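Long-range contacts in nine-heme cytochrome C (Desulfovibrio desulfuricans, PDB 1OFW), which probably passes electrons through its nine c-type hemes as part of a transmembrane redox complex that feeds sulfate reduction in the cytoplasm: residues 11-17 and 155-159; 177-183 and 193-198; 182-186 and 259-263. One frame throughout, in Å; residues are numbered along the deposited sequence.

Contact 1. Residues 11-17 and 155-159. With HEC (heme c), chain G.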
loop_
_atom_site.group_PDB
_atom_site.type_symbol
_atom_site.label_atom_id
_atom_site.label_comp_id
_atom_site.label_asym_id
_atom_site.label_seq_id
_atom_site.Cartn_x
_atom_site.Cartn_y
_atom_site.Cartn_z
ATOM N N PRO A 11 6.643 -21.680 9.071
ATOM C CA PRO A 11 7.342 -20.867 10.046
ATOM C C PRO A 11 6.524 -19.598 10.305
ATOM O O PRO A 11 5.785 -19.153 9.442
ATOM C CB PRO A 11 8.675 -20.576 9.380
ATOM C CG PRO A 11 8.802 -21.612 8.314
ATOM C CD PRO A 11 7.391 -21.834 7.821
ATOM N N SER A 12 6.627 -19.120 11.517
ATOM C CA SER A 12 5.841 -17.966 11.940
ATOM C C SER A 12 6.201 -16.767 11.103
ATOM O O SER A 12 5.326 -16.006 10.671
ATOM C CB SER A 12 6.108 -17.706 13.436
ATOM O OG SER A 12 5.191 -16.724 13.934
ATOM N N ALA A 13 7.495 -16.597 10.912
ATOM C CA ALA A 13 8.051 -15.571 10.035
ATOM C C ALA A 13 9.201 -16.185 9.235
ATOM O O ALA A 13 9.880 -17.050 9.772
ATOM C CB ALA A 13 8.496 -14.349 10.814
ATOM N N ILE A 14 9.375 -15.767 7.999
ATOM C CA ILE A 14 10.168 -16.413 6.985
ATOM C C ILE A 14 11.025 -15.381 6.260
ATOM O O ILE A 14 10.421 -14.465 5.713
ATOM C CB ILE A 14 9.252 -17.111 5.923
ATOM C CG1 ILE A 14 8.319 -18.161 6.516
ATOM C CG2 ILE A 14 10.069 -17.653 4.756
ATOM C CD1 ILE A 14 7.137 -18.602 5.665
ATOM N N VAL A 15 12.329 -15.540 6.201
ATOM C CA VAL A 15 13.134 -14.724 5.286
ATOM C C VAL A 15 13.059 -15.329 3.871
ATOM O O VAL A 15 13.365 -16.513 3.681
ATOM C CB VAL A 15 14.599 -14.614 5.678
ATOM C CG1 VAL A 15 15.276 -13.557 4.824
ATOM C CG2 VAL A 15 14.762 -14.262 7.161
ATOM N N MET A 16 12.662 -14.533 2.896
ATOM C CA MET A 16 12.573 -14.858 1.495
ATOM C C MET A 16 13.709 -14.207 0.728
ATOM O O MET A 16 13.929 -12.995 0.728
ATOM C CB MET A 16 11.229 -14.401 0.916
ATOM C CG MET A 16 10.031 -14.994 1.659
ATOM S SD MET A 16 8.452 -14.351 1.103
ATOM C CE MET A 16 8.356 -15.059 -0.533
ATOM N N PHE A 17 14.489 -15.057 0.047
ATOM C CA PHE A 17 15.680 -14.624 -0.639
ATOM C C PHE A 17 15.546 -14.660 -2.146
ATOM O O PHE A 17 14.648 -15.317 -2.690
ATOM C CB PHE A 17 16.859 -15.562 -0.286
ATOM C CG PHE A 17 17.322 -15.428 1.143
ATOM C CD1 PHE A 17 16.787 -16.244 2.122
ATOM C CD2 PHE A 17 18.280 -14.521 1.505
ATOM C CE1 PHE A 17 17.231 -16.110 3.402
ATOM C CE2 PHE A 17 18.744 -14.365 2.794
ATOM C CZ PHE A 17 18.210 -15.200 3.758
ATOM N N ASN A 155 17.489 -19.027 9.375
ATOM C CA ASN A 155 16.432 -18.235 8.720
ATOM C C ASN A 155 15.471 -17.736 9.803
ATOM O O ASN A 155 15.149 -16.549 9.952
ATOM C CB ASN A 155 15.736 -19.038 7.657
ATOM C CG ASN A 155 14.745 -18.287 6.806
ATOM O OD1 ASN A 155 13.774 -17.694 7.297
ATOM N ND2 ASN A 155 14.973 -18.327 5.506
ATOM N N GLU A 156 15.020 -18.636 10.677
ATOM C CA GLU A 156 14.024 -18.188 11.668
ATOM C C GLU A 156 14.584 -17.167 12.641
ATOM O O GLU A 156 13.859 -16.259 13.099
ATOM C CB GLU A 156 13.478 -19.425 12.408
ATOM C CG GLU A 156 12.695 -20.310 11.450
ATOM C CD GLU A 156 12.174 -21.592 12.059
ATOM O OE1 GLU A 156 12.973 -22.305 12.708
ATOM O OE2 GLU A 156 10.966 -21.865 11.860
ATOM N N ALA A 157 15.864 -17.269 12.984
ATOM C CA ALA A 157 16.438 -16.313 13.909
ATOM C C ALA A 157 16.483 -14.919 13.255
ATOM O O ALA A 157 16.140 -13.962 13.935
ATOM C CB ALA A 157 17.830 -16.688 14.398
ATOM N N LEU A 158 16.879 -14.880 11.990
ATOM C CA LEU A 158 16.911 -13.600 11.259
ATOM C C LEU A 158 15.495 -13.028 11.145
ATOM O O LEU A 158 15.288 -11.832 11.335
ATOM C CB LEU A 158 17.510 -13.779 9.868
ATOM C CG LEU A 158 19.043 -13.983 9.799
ATOM C CD1 LEU A 158 19.425 -14.366 8.383
ATOM C CD2 LEU A 158 19.778 -12.746 10.266
ATOM N N ALA A 159 14.533 -13.895 10.831
ATOM C CA ALA A 159 13.154 -13.447 10.693
ATOM C C ALA A 159 12.633 -12.914 12.019
ATOM O O ALA A 159 11.982 -11.871 12.118
ATOM C CB ALA A 159 12.291 -14.604 10.212
HETATM FE FE HEC G . 10.146 -6.714 -4.288
HETATM C CHA HEC G . 11.700 -9.699 -4.933
HETATM C CHB HEC G . 12.319 -5.160 -6.405
HETATM C CHC HEC G . 8.582 -3.741 -3.701
HETATM C CHD HEC G . 7.954 -8.309 -2.212
HETATM N NA HEC G . 11.656 -7.333 -5.441
HETATM C C1A HEC G . 12.164 -8.626 -5.632
HETATM C C2A HEC G . 13.155 -8.635 -6.684
HETATM C C3A HEC G . 13.311 -7.364 -7.079
HETATM C C4A HEC G . 12.394 -6.533 -6.302
HETATM C CMA HEC G . 14.268 -6.799 -8.146
HETATM C CAA HEC G . 13.833 -9.903 -7.217
HETATM C CBA HEC G . 15.009 -10.381 -6.340
HETATM C CGA HEC G . 16.192 -9.435 -6.309
HETATM O O1A HEC G . 16.757 -9.163 -7.412
HETATM O O2A HEC G . 16.568 -9.000 -5.193
HETATM N NB HEC G . 10.417 -4.842 -4.919
HETATM C C1B HEC G . 11.410 -4.351 -5.750
HETATM C C2B HEC G . 11.338 -2.904 -5.807
HETATM C C3B HEC G . 10.274 -2.530 -5.060
HETATM C C4B HEC G . 9.694 -3.732 -4.515
HETATM C CMB HEC G . 12.356 -2.029 -6.561
HETATM C CAB HEC G . 9.726 -1.134 -4.745
HETATM C CBB HEC G . 9.495 -0.332 -6.065
HETATM N NC HEC G . 8.614 -6.144 -3.156
HETATM C C1C HEC G . 8.107 -4.862 -3.047
HETATM C C2C HEC G . 6.997 -4.869 -2.136
HETATM C C3C HEC G . 6.821 -6.138 -1.707
HETATM C C4C HEC G . 7.818 -6.935 -2.365
HETATM C CMC HEC G . 6.245 -3.578 -1.748
HETATM C CAC HEC G . 5.848 -6.675 -0.641
HETATM C CBC HEC G . 4.370 -6.319 -0.926
HETATM N ND HEC G . 9.900 -8.598 -3.670
HETATM C C1D HEC G . 8.977 -9.050 -2.753
HETATM C C2D HEC G . 9.256 -10.439 -2.421
HETATM C C3D HEC G . 10.320 -10.809 -3.153
HETATM C C4D HEC G . 10.698 -9.694 -3.977
HETATM C CMD HEC G . 8.440 -11.288 -1.416
HETATM C CAD HEC G . 11.034 -12.179 -3.115
HETATM C CBD HEC G . 12.114 -12.183 -1.992
HETATM C CGD HEC G . 13.389 -11.499 -2.396
HETATM O O1D HEC G . 13.886 -10.538 -1.726
HETATM O O2D HEC G . 13.959 -11.947 -3.427
#
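Val-15 forms the apolar centre: its CG2 methyl lies 3.9 Å from Leu-158 CB and 3.9 Å from Ala-159 CB, between two side chains that point from the helix toward the strand. Ala-13 adds a smaller contact, CB to Ala-159 CB at 3.9 Å. Alanine suits position 159 because a bare methyl lets the short segments approach to 6.8 Å, axis to axis, as they cross at 103°. Outward, the carboxamide of Asn-155 reads both backbone groups of one strand residue. Val-15 N donates to Asn-155 OD1 (2.8 Å) and Asn-155 ND2 donates to Val-15 O (3.0 Å), so the side chain imitates the peptide edge of a neighbouring strand; ND2 also meets the edge of the Phe-17 ring, 3.8 Å from CE1. Farther out, Pro-11 CB touches Glu-156 OE2 at 3.6 Å. At the strand's end Met-16 O lies 3.4 Å from heme CBD, and Phe-17 C, just beyond, 3.4 Å from propionate O2D. In this first class III cytochrome c region, Ile-14 and Met-16 line heme pockets and make backbone hydrogen bonds to Phe-35 and Val-33 of antiparallel strand 33-36, while helix 152-164 holds the other edge through Val-15; helix 139-147 borders Phe-17 and Leu-158.

Contact 2. Residues 177-183 and 193-198. With HEC (heme c), chain H.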
loop_
_atom_site.group_PDB
_atom_site.type_symbol
_atom_site.label_atom_id
_atom_site.label_comp_id
_atom_site.label_asym_id
_atom_site.label_seq_id
_atom_site.Cartn_x
_atom_site.Cartn_y
_atom_site.Cartn_z
ATOM N N ALA A 177 -3.440 19.870 11.875
ATOM C CA ALA A 177 -3.965 20.333 10.593
ATOM C C ALA A 177 -5.230 21.157 10.815
ATOM O O ALA A 177 -5.838 21.116 11.889
ATOM C CB ALA A 177 -4.261 19.158 9.691
ATOM N N PRO A 178 -5.628 21.957 9.839
ATOM C CA PRO A 178 -6.747 22.871 10.090
ATOM C C PRO A 178 -8.016 22.178 10.523
ATOM O O PRO A 178 -8.352 21.071 10.140
ATOM C CB PRO A 178 -6.962 23.538 8.720
ATOM C CG PRO A 178 -5.600 23.468 8.104
ATOM C CD PRO A 178 -5.073 22.130 8.516
ATOM N N TYR A 179 -8.782 22.871 11.381
ATOM C CA TYR A 179 -10.047 22.351 11.836
ATOM C C TYR A 179 -11.066 22.367 10.714
ATOM O O TYR A 179 -11.670 21.351 10.324
ATOM C CB TYR A 179 -10.531 23.184 13.061
ATOM C CG TYR A 179 -11.891 22.720 13.499
ATOM C CD1 TYR A 179 -12.025 21.587 14.280
ATOM C CD2 TYR A 179 -13.040 23.401 13.138
ATOM C CE1 TYR A 179 -13.254 21.138 14.695
ATOM C CE2 TYR A 179 -14.288 22.951 13.543
ATOM C CZ TYR A 179 -14.395 21.821 14.331
ATOM O OH TYR A 179 -15.655 21.396 14.704
ATOM N N LYS A 180 -11.289 23.560 10.175
ATOM C CA LYS A 180 -12.055 23.747 8.952
ATOM C C LYS A 180 -11.254 24.596 7.971
ATOM O O LYS A 180 -10.333 25.325 8.330
ATOM C CB LYS A 180 -13.425 24.338 9.253
ATOM C CG LYS A 180 -13.437 25.832 9.385
ATOM C CD LYS A 180 -14.828 26.401 9.609
ATOM C CE LYS A 180 -15.607 26.531 8.331
ATOM N NZ LYS A 180 -16.800 27.411 8.525
ATOM N N VAL A 181 -11.651 24.460 6.703
ATOM C CA VAL A 181 -11.053 25.274 5.655
ATOM C C VAL A 181 -12.204 25.861 4.858
ATOM O O VAL A 181 -13.107 25.164 4.397
ATOM C CB VAL A 181 -10.100 24.528 4.714
ATOM C CG1 VAL A 181 -9.560 25.472 3.643
ATOM C CG2 VAL A 181 -8.973 23.945 5.558
ATOM N N VAL A 182 -12.170 27.188 4.785
ATOM C CA VAL A 182 -13.202 27.895 3.989
ATOM C C VAL A 182 -12.675 27.986 2.575
ATOM O O VAL A 182 -11.752 28.730 2.250
ATOM C CB VAL A 182 -13.497 29.267 4.609
ATOM C CG1 VAL A 182 -14.416 30.049 3.673
ATOM C CG2 VAL A 182 -14.114 29.075 5.978
ATOM N N ILE A 183 -13.183 27.099 1.710
ATOM C CA ILE A 183 -12.671 27.019 0.358
ATOM C C ILE A 183 -13.436 28.019 -0.503
ATOM O O ILE A 183 -14.577 27.778 -0.904
ATOM C CB ILE A 183 -12.809 25.583 -0.220
ATOM C CG1 ILE A 183 -12.146 24.553 0.699
ATOM C CG2 ILE A 183 -12.273 25.508 -1.630
ATOM C CD1 ILE A 183 -12.276 23.135 0.246
ATOM N N SER A 193 -17.160 26.746 0.276
ATOM C CA SER A 193 -17.381 25.433 0.878
ATOM C C SER A 193 -16.703 25.388 2.215
ATOM O O SER A 193 -15.469 25.581 2.271
ATOM C CB SER A 193 -16.824 24.369 -0.093
ATOM O OG SER A 193 -17.106 23.093 0.427
ATOM N N ASN A 194 -17.461 25.196 3.282
ATOM C CA ASN A 194 -16.876 25.125 4.616
ATOM C C ASN A 194 -16.465 23.684 4.915
ATOM O O ASN A 194 -17.258 22.928 5.484
ATOM C CB ASN A 194 -17.878 25.572 5.674
ATOM C CG ASN A 194 -18.205 27.055 5.483
ATOM O OD1 ASN A 194 -17.319 27.886 5.345
ATOM N ND2 ASN A 194 -19.498 27.339 5.472
ATOM N N PHE A 195 -15.261 23.379 4.468
ATOM C CA PHE A 195 -14.819 21.966 4.479
ATOM C C PHE A 195 -14.418 21.546 5.880
ATOM O O PHE A 195 -13.578 22.191 6.501
ATOM C CB PHE A 195 -13.690 21.786 3.477
ATOM C CG PHE A 195 -13.051 20.408 3.451
ATOM C CD1 PHE A 195 -13.823 19.288 3.314
ATOM C CD2 PHE A 195 -11.685 20.269 3.583
ATOM C CE1 PHE A 195 -13.253 18.036 3.291
ATOM C CE2 PHE A 195 -11.114 19.011 3.539
ATOM C CZ PHE A 195 -11.896 17.887 3.394
ATOM N N THR A 196 -15.042 20.481 6.363
ATOM C CA THR A 196 -14.770 19.959 7.697
ATOM C C THR A 196 -13.516 19.086 7.683
ATOM O O THR A 196 -13.522 17.864 7.809
ATOM C CB THR A 196 -15.988 19.179 8.217
ATOM O OG1 THR A 196 -16.326 18.167 7.280
ATOM C CG2 THR A 196 -17.241 20.085 8.340
ATOM N N HIS A 197 -12.408 19.772 7.513
ATOM C CA HIS A 197 -11.101 19.193 7.301
ATOM C C HIS A 197 -10.743 18.223 8.401
ATOM O O HIS A 197 -10.374 17.057 8.140
ATOM C CB HIS A 197 -10.077 20.354 7.224
ATOM C CG HIS A 197 -8.707 20.015 6.714
ATOM N ND1 HIS A 197 -7.799 19.328 7.470
ATOM C CD2 HIS A 197 -8.088 20.194 5.533
ATOM C CE1 HIS A 197 -6.682 19.142 6.783
ATOM N NE2 HIS A 197 -6.830 19.659 5.586
ATOM N N ARG A 198 -10.790 18.671 9.668
ATOM C CA ARG A 198 -10.377 17.779 10.779
ATOM C C ARG A 198 -11.349 16.638 11.011
ATOM O O ARG A 198 -10.976 15.485 11.296
ATOM C CB ARG A 198 -10.164 18.581 12.078
ATOM C CG ARG A 198 -9.533 17.786 13.180
ATOM C CD ARG A 198 -9.273 18.691 14.386
ATOM N NE ARG A 198 -8.231 19.661 14.073
ATOM C CZ ARG A 198 -7.963 20.772 14.775
ATOM N NH1 ARG A 198 -8.724 21.014 15.848
ATOM N NH2 ARG A 198 -6.969 21.586 14.404
HETATM FE FE HEC H . -5.551 19.584 4.062
HETATM C CHA HEC H . -6.260 22.790 3.081
HETATM C CHB HEC H . -2.905 20.747 5.933
HETATM C CHC HEC H . -4.945 16.416 5.167
HETATM C CHD HEC H . -7.956 18.409 1.948
HETATM N NA HEC H . -4.761 21.388 4.442
HETATM C C1A HEC H . -5.197 22.604 3.943
HETATM C C2A HEC H . -4.384 23.672 4.456
HETATM C C3A HEC H . -3.468 23.106 5.253
HETATM C C4A HEC H . -3.682 21.684 5.242
HETATM C CMA HEC H . -2.392 23.851 6.068
HETATM C CAA HEC H . -4.544 25.167 4.154
HETATM C CBA HEC H . -5.648 25.781 5.039
HETATM C CGA HEC H . -5.887 27.264 4.756
HETATM O O1A HEC H . -5.740 27.688 3.606
HETATM O O2A HEC H . -6.233 27.974 5.727
HETATM N NB HEC H . -4.193 18.743 5.263
HETATM C C1B HEC H . -3.154 19.375 5.914
HETATM C C2B HEC H . -2.364 18.409 6.635
HETATM C C3B HEC H . -2.937 17.194 6.451
HETATM C C4B HEC H . -4.091 17.399 5.601
HETATM C CMB HEC H . -1.116 18.755 7.442
HETATM C CAB HEC H . -2.534 15.840 6.994
HETATM C CBB HEC H . -2.510 15.798 8.538
HETATM N NC HEC H . -6.323 17.794 3.673
HETATM C C1C HEC H . -5.943 16.573 4.218
HETATM C C2C HEC H . -6.724 15.510 3.635
HETATM C C3C HEC H . -7.562 16.072 2.730
HETATM C C4C HEC H . -7.302 17.504 2.762
HETATM C CMC HEC H . -6.542 14.024 3.997
HETATM C CAC HEC H . -8.579 15.425 1.787
HETATM C CBC HEC H . -9.515 14.448 2.536
HETATM N ND HEC H . -6.859 20.438 2.821
HETATM C C1D HEC H . -7.734 19.769 1.990
HETATM C C2D HEC H . -8.404 20.705 1.107
HETATM C C3D HEC H . -7.907 21.939 1.404
HETATM C C4D HEC H . -6.971 21.773 2.467
HETATM C CMD HEC H . -9.421 20.372 0.045
HETATM C CAD HEC H . -8.265 23.244 0.688
HETATM C CBD HEC H . -7.062 23.625 -0.227
HETATM C CGD HEC H . -7.387 24.733 -1.201
HETATM O O1D HEC H . -8.558 25.096 -1.370
HETATM O O2D HEC H . -6.393 25.211 -1.800
HETATM O O HOH W 1 -7.352 18.531 10.446
#
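Strands 181-183 and 193-195 form an antiparallel beta hairpin in which two hydrogen-bonded pairs flank the non-hydrogen-bonded pair Val-182/Asn-194. Val-181 and Phe-195 exchange two hydrogen bonds (Val-181 N to Phe-195 O, 3.0 Å; Phe-195 N to Val-181 O, 2.8 Å), and Ile-183 and Ser-193 exchange two more (Ile-183 N to Ser-193 O, 2.8 Å; Ser-193 N to Ile-183 O, 3.0 Å). Where the second strand turns into helix 197-206, Arg-198 takes over: its N reaches Tyr-179 O at 2.9 Å, and its long side chain lets NH2 reach Ala-177 O at 2.8 Å. Ser-193 OG bonds to Cys-287 O, and Thr-196 OG1 to a propionate of another heme. The apolar Val-181, Ile-183 and Phe-195 share the sheet face next to the heme bound by His-197; Phe-195 CE2 approaches CHD at 3.6 Å. Over the imidazole face sits Pro-178, whose CD lies 4.1 Å from the ring centroid in a CH-pi contact. A water accepts from His-197 ND1 (3.1 Å) and donates to Pro-178 O (2.7 Å). With ND1 thus protonated, NE2 offers its lone pair to the iron of heme 6 at 2.0 Å, opposite His-229: a neutral imidazole, oriented from both ends, suited to bis-histidine ligation.

Contact 3. Residues 182-186 and 259-263. With HEC (heme c), chain K.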
loop_
_atom_site.group_PDB
_atom_site.type_symbol
_atom_site.label_atom_id
_atom_site.label_comp_id
_atom_site.label_asym_id
_atom_site.label_seq_id
_atom_site.Cartn_x
_atom_site.Cartn_y
_atom_site.Cartn_z
ATOM N N VAL A 182 -12.170 27.188 4.785
ATOM C CA VAL A 182 -13.202 27.895 3.989
ATOM C C VAL A 182 -12.675 27.986 2.575
ATOM O O VAL A 182 -11.752 28.730 2.250
ATOM C CB VAL A 182 -13.497 29.267 4.609
ATOM C CG1 VAL A 182 -14.416 30.049 3.673
ATOM C CG2 VAL A 182 -14.114 29.075 5.978
ATOM N N ILE A 183 -13.183 27.099 1.710
ATOM C CA ILE A 183 -12.671 27.019 0.358
ATOM C C ILE A 183 -13.436 28.019 -0.503
ATOM O O ILE A 183 -14.577 27.778 -0.904
ATOM C CB ILE A 183 -12.809 25.583 -0.220
ATOM C CG1 ILE A 183 -12.146 24.553 0.699
ATOM C CG2 ILE A 183 -12.273 25.508 -1.630
ATOM C CD1 ILE A 183 -12.276 23.135 0.246
ATOM N N ASP A 184 -12.800 29.161 -0.744
ATOM C CA ASP A 184 -13.462 30.282 -1.384
ATOM C C ASP A 184 -12.723 30.772 -2.633
ATOM O O ASP A 184 -13.146 31.827 -3.106
ATOM C CB ASP A 184 -13.665 31.425 -0.388
ATOM C CG ASP A 184 -12.387 31.928 0.217
ATOM O OD1 ASP A 184 -11.294 31.516 -0.190
ATOM O OD2 ASP A 184 -12.489 32.757 1.164
ATOM N N ALA A 185 -11.768 30.038 -3.159
ATOM C CA ALA A 185 -10.944 30.460 -4.288
ATOM C C ALA A 185 -11.798 30.898 -5.478
ATOM O O ALA A 185 -11.443 31.828 -6.212
ATOM C CB ALA A 185 -10.009 29.340 -4.713
ATOM N N LEU A 186 -12.924 30.206 -5.666
ATOM C CA LEU A 186 -13.748 30.349 -6.862
ATOM C C LEU A 186 -15.086 30.992 -6.569
ATOM O O LEU A 186 -15.893 31.059 -7.523
ATOM C CB LEU A 186 -13.976 28.956 -7.486
ATOM C CG LEU A 186 -12.708 28.189 -7.880
ATOM C CD1 LEU A 186 -13.021 26.755 -8.267
ATOM C CD2 LEU A 186 -11.964 28.913 -8.988
ATOM N N LEU A 259 -9.326 24.204 -11.602
ATOM C CA LEU A 259 -9.509 24.152 -10.149
ATOM C C LEU A 259 -10.896 23.698 -9.765
ATOM O O LEU A 259 -11.014 22.902 -8.819
ATOM C CB LEU A 259 -9.171 25.497 -9.525
ATOM C CG LEU A 259 -9.241 25.623 -8.023
ATOM C CD1 LEU A 259 -8.270 24.638 -7.343
ATOM C CD2 LEU A 259 -8.924 27.021 -7.497
ATOM N N MET A 260 -11.979 24.171 -10.370
ATOM C CA MET A 260 -13.290 23.628 -10.006
ATOM C C MET A 260 -13.372 22.113 -10.168
ATOM O O MET A 260 -13.878 21.378 -9.320
ATOM C CB MET A 260 -14.385 24.249 -10.893
ATOM C CG MET A 260 -15.775 23.804 -10.481
ATOM S SD MET A 260 -17.019 24.535 -11.556
ATOM C CE MET A 260 -16.598 23.670 -13.074
ATOM N N ALA A 261 -12.893 21.600 -11.282
ATOM C CA ALA A 261 -12.972 20.185 -11.563
ATOM C C ALA A 261 -12.043 19.426 -10.606
ATOM O O ALA A 261 -12.316 18.290 -10.226
ATOM C CB ALA A 261 -12.633 19.876 -13.031
ATOM N N ALA A 262 -10.929 20.027 -10.234
ATOM C CA ALA A 262 -10.016 19.400 -9.278
ATOM C C ALA A 262 -10.727 19.152 -7.943
ATOM O O ALA A 262 -10.670 18.040 -7.397
ATOM C CB ALA A 262 -8.773 20.246 -9.117
ATOM N N TYR A 263 -11.419 20.167 -7.401
ATOM C CA TYR A 263 -12.179 19.966 -6.183
ATOM C C TYR A 263 -13.250 18.918 -6.386
ATOM O O TYR A 263 -13.404 17.968 -5.613
ATOM C CB TYR A 263 -12.834 21.267 -5.737
ATOM C CG TYR A 263 -11.926 22.347 -5.192
ATOM C CD1 TYR A 263 -11.996 23.625 -5.713
ATOM C CD2 TYR A 263 -11.015 22.139 -4.166
ATOM C CE1 TYR A 263 -11.202 24.649 -5.245
ATOM C CE2 TYR A 263 -10.203 23.157 -3.689
ATOM C CZ TYR A 263 -10.289 24.422 -4.233
ATOM O OH TYR A 263 -9.496 25.476 -3.781
HETATM FE FE HEC K . -19.233 22.382 -6.465
HETATM C CHA HEC K . -16.998 24.921 -6.597
HETATM C CHB HEC K . -20.979 23.753 -9.134
HETATM C CHC HEC K . -21.513 19.802 -6.371
HETATM C CHD HEC K . -17.541 20.987 -3.892
HETATM N NA HEC K . -19.013 23.954 -7.658
HETATM C C1A HEC K . -18.030 24.940 -7.509
HETATM C C2A HEC K . -18.257 26.009 -8.458
HETATM C C3A HEC K . -19.388 25.711 -9.118
HETATM C C4A HEC K . -19.852 24.419 -8.664
HETATM C CMA HEC K . -20.128 26.566 -10.154
HETATM C CAA HEC K . -17.368 27.258 -8.636
HETATM C CBA HEC K . -17.541 28.193 -7.414
HETATM C CGA HEC K . -18.747 29.099 -7.443
HETATM O O1A HEC K . -19.234 29.419 -8.549
HETATM O O2A HEC K . -19.165 29.463 -6.324
HETATM N NB HEC K . -20.911 21.940 -7.458
HETATM C C1B HEC K . -21.479 22.629 -8.519
HETATM C C2B HEC K . -22.732 21.972 -8.904
HETATM C C3B HEC K . -22.859 20.876 -8.147
HETATM C C4B HEC K . -21.705 20.825 -7.278
HETATM C CMB HEC K . -23.673 22.521 -9.987
HETATM C CAB HEC K . -23.969 19.826 -8.139
HETATM C CBB HEC K . -23.879 19.000 -9.462
HETATM N NC HEC K . -19.527 20.751 -5.355
HETATM C C1C HEC K . -20.503 19.783 -5.428
HETATM C C2C HEC K . -20.340 18.831 -4.360
HETATM C C3C HEC K . -19.252 19.206 -3.632
HETATM C C4C HEC K . -18.708 20.383 -4.293
HETATM C CMC HEC K . -21.272 17.651 -4.068
HETATM C CAC HEC K . -18.736 18.606 -2.337
HETATM C CBC HEC K . -18.517 17.072 -2.347
HETATM N ND HEC K . -17.532 22.772 -5.528
HETATM C C1D HEC K . -17.014 22.137 -4.411
HETATM C C2D HEC K . -15.876 22.871 -3.911
HETATM C C3D HEC K . -15.748 23.977 -4.645
HETATM C C4D HEC K . -16.775 23.937 -5.661
HETATM C CMD HEC K . -15.015 22.376 -2.723
HETATM C CAD HEC K . -14.764 25.173 -4.511
HETATM C CBD HEC K . -15.567 26.340 -3.823
HETATM C CGD HEC K . -14.883 27.702 -4.006
HETATM O O1D HEC K . -15.638 28.734 -3.912
HETATM O O2D HEC K . -13.662 27.717 -4.226
#
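Within the second class III cytochrome c region, the end of a beta-hairpin strand and the turn after it pack against the first turn of helix 259-273, with a heme propionate tucked alongside. Ile-183, the last residue of its strand, is bonded through its backbone to Ser-193 and aims its branched side chain at the helix. Its CG2 lies over one face of the Tyr-263 ring, 3.4 Å from CZ and 3.9 Å from the centroid, a CH-pi contact well served by a beta-branched methyl held close to the backbone. Next the chain bends past the propionate, bringing Ala-185 N within 3.2 Å of O2D; the small side chain of Ala-185 points to the helix, CB being 3.8 Å from Leu-259 CD2. Leu-186 makes the broadest contact. Leu-186 CD2 lies 3.9 Å from Leu-259 CD2, and CD1, also close to Leu-259, lies 3.9 Å from Met-260 CB and 4.1 Å from Tyr-263 CE1, at the ring edge. Met-260 SD packs 3.6 Å from C3A of the same heme, whereas Tyr-263 OH bonds to a propionate of a different heme. Leu-186 also holds its own heme directly: its backbone N donates to propionate O2D at 3.0 Å.

How the contacts relate
Contact 1 belongs to the first tetraheme cluster, contacts 2 and 3 to the second, on opposite sides of the chain's centre. Contact 1 is centred 46 Å from the centre of contact 2 and 50 Å from that of contact 3. FE of HEC chain G, beside contact 1, lies 31.7 Å from FE of HEC chain H, beside contact 2. Contacts 2 and 3, with centres 12 Å apart, share Val-182 and Ile-183. Ile-183 lines both their hemes, FE of HEC chain H lying 17.5 Å from FE of HEC chain K. Tyr-263 OH of contact 3 is also 2.6 Å from propionate O1D of HEC chain H. In both clusters a two-stranded antiparallel sheet packs beside heme.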